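Local coordinates for protein probable exosome complex exonuclease 2 (Archaeoglobus fulgidus, PDB 3M7N) that probably serves as a non-catalytic component of the RNA-degrading exosome and helps to structure the active site of its partner subunit Rrp41, at residues 22-27 / 201-206; 181-186 / 251-256; 208-213 / 229-234. All coordinates share one frame; numbering follows the deposited sequence.

The three contacts illustrate how chemistry varies with position in a fold. Contacts 2 and 3 both reach the four-stranded antiparallel sheet through its neighbouring strands 185-192 and 211-216; contact 2 involves the C-terminal part of helix 235-253, contact 3 the loop that leads into it. Contact 1 lies apart from that helix, tying the loop after helix 4-19 to the short helix 202-205. All three are partly buried, with contact 2 nearest the centre of the chain, its own centre about 11 Å away, and contacts 3 and 1 further out, at about 18 and 20 Å. Contact 2 combines apolar packing with an arginine-carbonyl grip, contact 1 is a salt-bridge network, and contact 3 rests on one tyrosine.

Contact 1: residues 22-27 / 201-206; sequences ERIDGR and SREEMS
With CG anti to the carbonyl carbon and a sharp bend at chi3 (85°), Arg23 presents the NE side of its guanidinium to Glu204, whose chain runs extended beyond CG. The two side chains cross at about a right angle, yet guanidinium and carboxylate end up nearly coplanar. The grip is side-on and twofold. Arg23 NE donates to Glu204 OE1 at 2.8 Å, and Arg23 NH1 to Glu204 OE2 at 3.0 Å, both almost straight and both on syn lone pairs. The anti lone pair of Glu204 OE2 is taken by Ser201 N, 2.8 Å away, while two waters donate to OE1; one of them also accepts from Ile24 N. The nearby guanidinium groups and these donors would probably keep the carboxylate ionised. Arg27 stacks over Arg23, whose CZ sits 3.6 Å above the centre of the Arg27 guanidinium plane. This approach of like charges is probably eased by Glu204, by Val198 O, which accepts from Arg23 NH1, and by Asp199 and Glu31 O, both partners of Arg27 NH1. Ile24 CD1 lies against Glu203 CB and OE2, while Glu203 OE1 pairs with Lys10 of helix 4-19. Ser201 OG accepts from Glu204 N at 3.2 Å, completing a capping box at the start of helix 202-205, its glutamate gripped by Arg23, with a long salt bridge to Arg27, from a loop built on a type I turn and an Asx turn.

Contact 2: residues 181-186 / 251-256; sequences RDLPVS and KLREKF
The close-fitting half of this contact is built around Leu183. Its CD2 methyl stands 3.9 Å from the centroid of the Phe256 ring, only 2° off the ring normal, a CH-pi contact centred over the face. The other methyl, CD1, wedges between Phe256 CB and Arg253 CG, at 3.7 Å from Arg253 CG. Arg253 leaves its backbone with CG anti to N, slides past Leu183 in the opposite direction and bends at chi3, which delivers the guanidinium edge to the Leu183 carbonyl. Both donors converge on one oxygen: Arg253 NE lies 2.8 Å from Leu183 O and Arg253 NH2 lies 3.1 Å from Leu183 O. The oxygen sits in the guanidinium plane and both nitrogens in the carbonyl plane, an arrangement that fixes the rotation of the arginine head. An alanine here would remove both donors and the CG methylene packed against Leu183 CD1, and would probably loosen the hold of the C-terminal part of helix 235-253 on the approach to the strand. Val185 lies against both neighbours, its CG1 3.8 Å from Leu252 CB and its CB 3.6 Å from Arg253 NH2. The solvent side is looser: Lys251 and Glu254 are exposed and make no contact across. Arg253 NH1 has a long, weak ion pair with Asp220. Arg253 NH2 also bonds Thr216 OG1, so the C-terminal part of helix 235-253 is tied to strand 211-216 as well as to the start of strand 185-192, while Phe256 reaches helix 148-161 and strand 35-39.

Contact 3: residues 208-213 / 229-234; sequences GDTTLT and GGYLLD
Over one face of the Tyr231 ring lies Thr210, its CB 4.0 Å from the ring centroid and 28° off the normal, a CH-pi contact; at the edge come Thr211 O and, from the ring's own segment, Gly229 C. The Thr210 methyl lies over the junction of ring and stem, CG2 3.7 Å from Tyr231 CB. Lys227 adds a cation-pi interaction with the same ring. Tyr231 holds CG between its backbone N and carbonyl carbon (chi1 71°), the crowded position, and this carries the phenol along the strand to Thr211. There Tyr231 OH donates to Thr211 O at 2.7 Å, from well above the carbonyl plane rather than along a lone pair. Leu212 CB, 3.8 Å from Tyr231 OH, flanks the hydroxyl. Residues 211-213 begin one strand of the antiparallel pair 211-216 and 222-228, and 229-234 is the loop that follows the other, in the part of this RNase PH family protein that matches the second exoribonuclease family domain. Gly229 CA makes a CH...O contact with Asp209 O at 3.2 Å, so close that a CB on Gly229 would strike that oxygen. Gly230 then turns the chain through an inverse gamma turn, closed by a weak bond from Tyr231 N to Gly229 O. Thr210 OG1 bonds Ile191 O of strand 185-192, while Leu233 makes backbone hydrogen bonds to the neighbouring chain of probable exosome complex exonuclease 1.

Contact 1: residues 22-27 / 201-206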
loop_
_atom_site.group_PDB
_atom_site.type_symbol
_atom_site.label_atom_id
_atom_site.label_comp_id
_atom_site.label_asym_id
_atom_site.label_seq_id
_atom_site.Cartn_x
_atom_site.Cartn_y
_atom_site.Cartn_z
ATOM N N GLU H 22 -36.695 4.712 25.263
ATOM C CA GLU H 22 -35.649 4.947 26.255
ATOM C C GLU H 22 -34.257 4.840 25.646
ATOM O O GLU H 22 -34.062 4.148 24.664
ATOM C CB GLU H 22 -35.754 3.923 27.386
ATOM C CG GLU H 22 -36.924 4.151 28.305
ATOM C CD GLU H 22 -37.041 3.072 29.334
ATOM O OE1 GLU H 22 -36.365 2.040 29.167
ATOM O OE2 GLU H 22 -37.796 3.251 30.315
ATOM N N ARG H 23 -33.295 5.520 26.254
ATOM C CA ARG H 23 -31.894 5.303 25.936
ATOM C C ARG H 23 -31.234 4.370 26.966
ATOM O O ARG H 23 -31.685 4.256 28.122
ATOM C CB ARG H 23 -31.136 6.629 25.847
ATOM C CG ARG H 23 -31.564 7.499 24.688
ATOM C CD ARG H 23 -30.896 8.863 24.741
ATOM N NE ARG H 23 -29.577 8.856 24.125
ATOM C CZ ARG H 23 -28.955 9.955 23.696
ATOM N NH1 ARG H 23 -27.752 9.880 23.131
ATOM N NH2 ARG H 23 -29.543 11.135 23.824
ATOM N N ILE H 24 -30.166 3.720 26.521
ATOM C CA ILE H 24 -29.309 2.849 27.346
ATOM C C ILE H 24 -29.039 3.341 28.762
ATOM O O ILE H 24 -29.142 2.584 29.726
ATOM C CB ILE H 24 -27.913 2.720 26.692
ATOM C CG1 ILE H 24 -27.918 1.686 25.584
ATOM C CG2 ILE H 24 -26.853 2.328 27.709
ATOM C CD1 ILE H 24 -26.523 1.531 24.981
ATOM N N ASP H 25 -28.642 4.600 28.882
ATOM C CA ASP H 25 -28.225 5.132 30.174
ATOM C C ASP H 25 -29.254 6.055 30.821
ATOM O O ASP H 25 -28.919 6.783 31.756
ATOM C CB ASP H 25 -26.907 5.886 30.032
ATOM C CG ASP H 25 -27.031 7.098 29.123
ATOM O OD1 ASP H 25 -28.107 7.266 28.508
ATOM O OD2 ASP H 25 -26.060 7.883 29.022
ATOM N N GLY H 26 -30.490 6.045 30.327
ATOM C CA GLY H 26 -31.533 6.916 30.869
ATOM C C GLY H 26 -31.524 8.380 30.443
ATOM O O GLY H 26 -32.313 9.163 30.940
ATOM N N ARG H 27 -30.646 8.777 29.534
ATOM C CA ARG H 27 -30.662 10.166 29.078
ATOM C C ARG H 27 -31.936 10.456 28.295
ATOM O O ARG H 27 -32.561 9.554 27.748
ATOM C CB ARG H 27 -29.438 10.471 28.200
ATOM C CG ARG H 27 -28.135 10.828 28.937
ATOM C CD ARG H 27 -26.893 10.316 28.141
ATOM N NE ARG H 27 -26.651 11.163 26.992
ATOM C CZ ARG H 27 -26.071 10.809 25.853
ATOM N NH1 ARG H 27 -25.956 11.732 24.911
ATOM N NH2 ARG H 27 -25.616 9.575 25.639
ATOM N N SER H 201 -23.528 7.776 22.427
ATOM C CA SER H 201 -22.397 7.075 22.993
ATOM C C SER H 201 -21.866 6.072 21.942
ATOM O O SER H 201 -22.512 5.822 20.916
ATOM C CB SER H 201 -22.801 6.351 24.286
ATOM O OG SER H 201 -23.674 5.257 24.041
ATOM N N ARG H 202 -20.693 5.506 22.205
ATOM C CA ARG H 202 -20.143 4.476 21.333
ATOM C C ARG H 202 -21.088 3.274 21.282
ATOM O O ARG H 202 -21.344 2.715 20.214
ATOM C CB ARG H 202 -18.721 4.099 21.774
ATOM C CG ARG H 202 -18.077 2.925 21.042
ATOM C CD ARG H 202 -16.548 3.068 21.026
ATOM N NE ARG H 202 -15.860 1.791 20.816
ATOM C CZ ARG H 202 -14.540 1.601 20.916
ATOM N NH1 ARG H 202 -14.035 0.393 20.723
ATOM N NH2 ARG H 202 -13.722 2.603 21.216
ATOM N N GLU H 203 -21.648 2.907 22.425
ATOM C CA GLU H 203 -22.575 1.791 22.462
ATOM C C GLU H 203 -23.755 2.049 21.541
ATOM O O GLU H 203 -24.199 1.160 20.821
ATOM C CB GLU H 203 -23.065 1.563 23.878
ATOM C CG GLU H 203 -21.967 1.159 24.825
ATOM C CD GLU H 203 -22.431 0.133 25.821
ATOM O OE1 GLU H 203 -21.645 -0.782 26.129
ATOM O OE2 GLU H 203 -23.583 0.227 26.286
ATOM N N GLU H 204 -24.249 3.283 21.545
ATOM C CA GLU H 204 -25.352 3.630 20.670
ATOM C C GLU H 204 -24.929 3.579 19.209
ATOM O O GLU H 204 -25.729 3.219 18.353
ATOM C CB GLU H 204 -25.974 4.986 21.045
ATOM C CG GLU H 204 -26.758 4.943 22.362
ATOM C CD GLU H 204 -27.072 6.331 22.925
ATOM O OE1 GLU H 204 -28.120 6.486 23.604
ATOM O OE2 GLU H 204 -26.270 7.256 22.685
ATOM N N MET H 205 -23.676 3.922 18.922
ATOM C CA MET H 205 -23.203 3.905 17.544
ATOM C C MET H 205 -23.206 2.479 16.966
ATOM O O MET H 205 -23.103 2.299 15.771
ATOM C CB MET H 205 -21.807 4.519 17.431
ATOM C CG MET H 205 -21.737 6.032 17.705
ATOM S SD MET H 205 -22.807 7.061 16.676
ATOM C CE MET H 205 -22.207 6.639 15.033
ATOM N N SER H 206 -23.336 1.468 17.814
ATOM C CA SER H 206 -23.430 0.108 17.317
ATOM C C SER H 206 -24.572 -0.032 16.314
ATOM O O SER H 206 -24.601 -0.946 15.512
ATOM C CB SER H 206 -23.663 -0.851 18.475
ATOM O OG SER H 206 -24.985 -0.686 18.946
HETATM O O HOH W 1 -29.481 4.205 23.993
HETATM O O HOH W 2 -27.516 6.512 26.102
#

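Contact 2: residues 181-186 / 251-256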
loop_
_atom_site.group_PDB
_atom_site.type_symbol
_atom_site.label_atom_id
_atom_site.label_comp_id
_atom_site.label_asym_id
_atom_site.label_seq_id
_atom_site.Cartn_x
_atom_site.Cartn_y
_atom_site.Cartn_z
ATOM N N ARG H 181 -13.937 36.034 18.635
ATOM C CA ARG H 181 -15.178 36.803 18.625
ATOM C C ARG H 181 -16.464 36.004 18.402
ATOM O O ARG H 181 -17.520 36.581 18.165
ATOM C CB ARG H 181 -15.083 37.918 17.598
ATOM C CG ARG H 181 -14.741 37.425 16.236
ATOM C CD ARG H 181 -14.544 38.592 15.283
ATOM N NE ARG H 181 -14.123 38.147 13.959
ATOM C CZ ARG H 181 -13.930 38.956 12.925
ATOM N NH1 ARG H 181 -14.121 40.270 13.061
ATOM N NH2 ARG H 181 -13.549 38.446 11.754
ATOM N N ASP H 182 -16.396 34.688 18.484
ATOM C CA ASP H 182 -17.630 33.906 18.400
ATOM C C ASP H 182 -17.396 32.580 19.079
ATOM O O ASP H 182 -16.280 32.267 19.486
ATOM C CB ASP H 182 -18.107 33.720 16.941
ATOM C CG ASP H 182 -19.632 33.520 16.828
ATOM O OD1 ASP H 182 -20.245 34.079 15.893
ATOM O OD2 ASP H 182 -20.226 32.802 17.665
ATOM N N LEU H 183 -18.458 31.807 19.226
ATOM C CA LEU H 183 -18.359 30.574 19.975
ATOM C C LEU H 183 -19.154 29.483 19.247
ATOM O O LEU H 183 -20.265 29.132 19.645
ATOM C CB LEU H 183 -18.854 30.798 21.405
ATOM C CG LEU H 183 -18.149 30.039 22.535
ATOM C CD1 LEU H 183 -18.752 30.374 23.909
ATOM C CD2 LEU H 183 -18.167 28.524 22.289
ATOM N N PRO H 184 -18.576 28.960 18.159
ATOM C CA PRO H 184 -19.107 27.825 17.392
ATOM C C PRO H 184 -19.235 26.589 18.272
ATOM O O PRO H 184 -18.255 26.215 18.936
ATOM C CB PRO H 184 -18.017 27.532 16.355
ATOM C CG PRO H 184 -17.048 28.625 16.438
ATOM C CD PRO H 184 -17.249 29.398 17.694
ATOM N N VAL H 185 -20.403 25.951 18.242
ATOM C CA VAL H 185 -20.649 24.718 18.969
ATOM C C VAL H 185 -21.429 23.840 18.040
ATOM O O VAL H 185 -22.384 24.314 17.379
ATOM C CB VAL H 185 -21.504 24.953 20.221
ATOM C CG1 VAL H 185 -21.826 23.635 20.902
ATOM C CG2 VAL H 185 -20.813 25.943 21.170
ATOM N N SER H 186 -21.009 22.572 17.969
ATOM C CA SER H 186 -21.635 21.599 17.089
ATOM C C SER H 186 -22.411 20.576 17.887
ATOM O O SER H 186 -21.986 20.165 18.967
ATOM C CB SER H 186 -20.582 20.888 16.213
ATOM O OG SER H 186 -19.917 19.860 16.946
ATOM N N LYS H 251 -27.285 25.709 25.353
ATOM C CA LYS H 251 -26.930 25.188 26.675
ATOM C C LYS H 251 -25.425 24.921 26.768
ATOM O O LYS H 251 -24.751 25.359 27.706
ATOM C CB LYS H 251 -27.671 23.889 26.959
ATOM C CG LYS H 251 -29.104 24.050 27.445
ATOM C CD LYS H 251 -29.791 25.229 26.796
ATOM C CE LYS H 251 -31.139 25.531 27.453
ATOM N NZ LYS H 251 -31.507 26.975 27.245
ATOM N N LEU H 252 -24.904 24.197 25.785
ATOM C CA LEU H 252 -23.492 23.892 25.739
ATOM C C LEU H 252 -22.663 25.151 25.837
ATOM O O LEU H 252 -21.660 25.204 26.556
ATOM C CB LEU H 252 -23.158 23.126 24.450
ATOM C CG LEU H 252 -23.527 21.643 24.568
ATOM C CD1 LEU H 252 -23.241 20.887 23.290
ATOM C CD2 LEU H 252 -22.781 21.016 25.751
ATOM N N ARG H 253 -23.091 26.161 25.092
ATOM C CA ARG H 253 -22.369 27.413 24.962
ATOM C C ARG H 253 -22.243 28.046 26.339
ATOM O O ARG H 253 -21.283 28.749 26.628
ATOM C CB ARG H 253 -23.116 28.328 23.983
ATOM C CG ARG H 253 -22.349 29.542 23.485
ATOM C CD ARG H 253 -23.022 30.151 22.256
ATOM N NE ARG H 253 -22.695 29.414 21.050
ATOM C CZ ARG H 253 -23.557 28.727 20.310
ATOM N NH1 ARG H 253 -24.857 28.687 20.630
ATOM N NH2 ARG H 253 -23.104 28.073 19.235
ATOM N N GLU H 254 -23.193 27.754 27.213
ATOM C CA GLU H 254 -23.195 28.383 28.522
ATOM C C GLU H 254 -22.243 27.704 29.517
ATOM O O GLU H 254 -22.041 28.188 30.629
ATOM C CB GLU H 254 -24.634 28.523 29.042
ATOM C CG GLU H 254 -24.944 27.892 30.390
ATOM C CD GLU H 254 -26.440 27.942 30.706
ATOM O OE1 GLU H 254 -27.236 28.243 29.776
ATOM O OE2 GLU H 254 -26.816 27.683 31.878
ATOM N N LYS H 255 -21.634 26.600 29.099
ATOM C CA LYS H 255 -20.614 25.956 29.911
ATOM C C LYS H 255 -19.268 26.685 29.768
ATOM O O LYS H 255 -18.372 26.516 30.586
ATOM C CB LYS H 255 -20.490 24.461 29.566
ATOM C CG LYS H 255 -21.701 23.631 29.988
ATOM C CD LYS H 255 -21.431 22.134 29.955
ATOM C CE LYS H 255 -22.491 21.346 30.762
ATOM N NZ LYS H 255 -22.091 19.902 31.134
ATOM N N PHE H 256 -19.137 27.508 28.737
ATOM C CA PHE H 256 -17.905 28.265 28.532
ATOM C C PHE H 256 -17.801 29.486 29.441
ATOM O O PHE H 256 -16.768 30.147 29.483
ATOM C CB PHE H 256 -17.747 28.673 27.063
ATOM C CG PHE H 256 -17.331 27.538 26.157
ATOM C CD1 PHE H 256 -16.040 27.472 25.651
ATOM C CD2 PHE H 256 -18.220 26.536 25.829
ATOM C CE1 PHE H 256 -15.645 26.428 24.825
ATOM C CE2 PHE H 256 -17.833 25.495 25.001
ATOM C CZ PHE H 256 -16.536 25.437 24.503
#

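Contact 3: residues 208-213 / 229-234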
loop_
_atom_site.group_PDB
_atom_site.type_symbol
_atom_site.label_atom_id
_atom_site.label_comp_id
_atom_site.label_asym_id
_atom_site.label_seq_id
_atom_site.Cartn_x
_atom_site.Cartn_y
_atom_site.Cartn_z
ATOM N N GLY H 208 -25.341 1.964 13.797
ATOM C CA GLY H 208 -24.937 2.306 12.447
ATOM C C GLY H 208 -24.310 3.674 12.484
ATOM O O GLY H 208 -24.451 4.387 13.479
ATOM N N ASP H 209 -23.612 4.054 11.424
ATOM C CA ASP H 209 -22.894 5.325 11.429
ATOM C C ASP H 209 -23.705 6.410 10.718
ATOM O O ASP H 209 -23.253 7.008 9.748
ATOM C CB ASP H 209 -21.523 5.163 10.778
ATOM C CG ASP H 209 -20.587 6.317 11.085
ATOM O OD1 ASP H 209 -20.986 7.232 11.843
ATOM O OD2 ASP H 209 -19.441 6.311 10.571
ATOM N N THR H 210 -24.905 6.659 11.217
ATOM C CA THR H 210 -25.876 7.494 10.511
ATOM C C THR H 210 -26.213 8.721 11.359
ATOM O O THR H 210 -27.056 8.665 12.266
ATOM C CB THR H 210 -27.136 6.703 10.263
ATOM O OG1 THR H 210 -27.512 6.060 11.488
ATOM C CG2 THR H 210 -26.882 5.640 9.233
ATOM N N THR H 211 -25.532 9.821 11.073
ATOM C CA THR H 211 -25.605 10.976 11.935
ATOM C C THR H 211 -25.970 12.281 11.223
ATOM O O THR H 211 -25.970 12.383 9.990
ATOM C CB THR H 211 -24.275 11.188 12.684
ATOM O OG1 THR H 211 -23.247 11.519 11.746
ATOM C CG2 THR H 211 -23.881 9.934 13.487
ATOM N N LEU H 212 -26.271 13.284 12.038
ATOM C CA LEU H 212 -26.509 14.632 11.547
ATOM C C LEU H 212 -25.826 15.582 12.522
ATOM O O LEU H 212 -25.980 15.465 13.736
ATOM C CB LEU H 212 -28.018 14.876 11.422
ATOM C CG LEU H 212 -28.674 16.069 10.703
ATOM C CD1 LEU H 212 -29.183 17.081 11.684
ATOM C CD2 LEU H 212 -27.810 16.729 9.638
ATOM N N THR H 213 -25.023 16.483 11.985
ATOM C CA THR H 213 -24.342 17.479 12.788
ATOM C C THR H 213 -24.811 18.879 12.390
ATOM O O THR H 213 -24.843 19.214 11.210
ATOM C CB THR H 213 -22.806 17.402 12.591
ATOM O OG1 THR H 213 -22.324 16.129 13.029
ATOM C CG2 THR H 213 -22.131 18.476 13.389
ATOM N N GLY H 229 -23.308 9.242 6.550
ATOM C CA GLY H 229 -23.701 7.850 6.650
ATOM C C GLY H 229 -24.693 7.463 5.577
ATOM O O GLY H 229 -25.286 8.330 4.925
ATOM N N GLY H 230 -24.872 6.161 5.385
ATOM C CA GLY H 230 -25.753 5.674 4.344
ATOM C C GLY H 230 -27.178 5.509 4.823
ATOM O O GLY H 230 -27.614 4.399 5.092
ATOM N N TYR H 231 -27.904 6.613 4.951
ATOM C CA TYR H 231 -29.297 6.534 5.341
ATOM C C TYR H 231 -30.099 7.611 4.634
ATOM O O TYR H 231 -29.535 8.520 4.015
ATOM C CB TYR H 231 -29.440 6.700 6.850
ATOM C CG TYR H 231 -29.161 8.107 7.402
ATOM C CD1 TYR H 231 -30.189 8.868 7.960
ATOM C CD2 TYR H 231 -27.882 8.654 7.389
ATOM C CE1 TYR H 231 -29.956 10.125 8.499
ATOM C CE2 TYR H 231 -27.626 9.921 7.927
ATOM C CZ TYR H 231 -28.680 10.654 8.488
ATOM O OH TYR H 231 -28.486 11.915 9.029
ATOM N N LEU H 232 -31.419 7.514 4.727
ATOM C CA LEU H 232 -32.266 8.570 4.211
ATOM C C LEU H 232 -32.827 9.399 5.366
ATOM O O LEU H 232 -33.386 8.861 6.310
ATOM C CB LEU H 232 -33.365 7.978 3.323
ATOM C CG LEU H 232 -32.854 7.353 2.007
ATOM C CD1 LEU H 232 -33.955 6.595 1.292
ATOM C CD2 LEU H 232 -32.225 8.384 1.082
ATOM N N LEU H 233 -32.667 10.714 5.284
ATOM C CA LEU H 233 -33.086 11.615 6.361
ATOM C C LEU H 233 -34.497 12.162 6.120
ATOM O O LEU H 233 -34.745 12.903 5.161
ATOM C CB LEU H 233 -32.122 12.792 6.429
ATOM C CG LEU H 233 -31.810 13.585 7.698
ATOM C CD1 LEU H 233 -31.593 15.034 7.333
ATOM C CD2 LEU H 233 -32.851 13.451 8.772
ATOM N N ASP H 234 -35.416 11.811 7.003
ATOM C CA ASP H 234 -36.779 12.331 6.943
ATOM C C ASP H 234 -36.769 13.851 7.111
ATOM O O ASP H 234 -36.143 14.361 8.026
ATOM C CB ASP H 234 -37.606 11.679 8.047
ATOM C CG ASP H 234 -39.051 12.073 7.992
ATOM O OD1 ASP H 234 -39.406 13.096 8.615
ATOM O OD2 ASP H 234 -39.829 11.359 7.324
#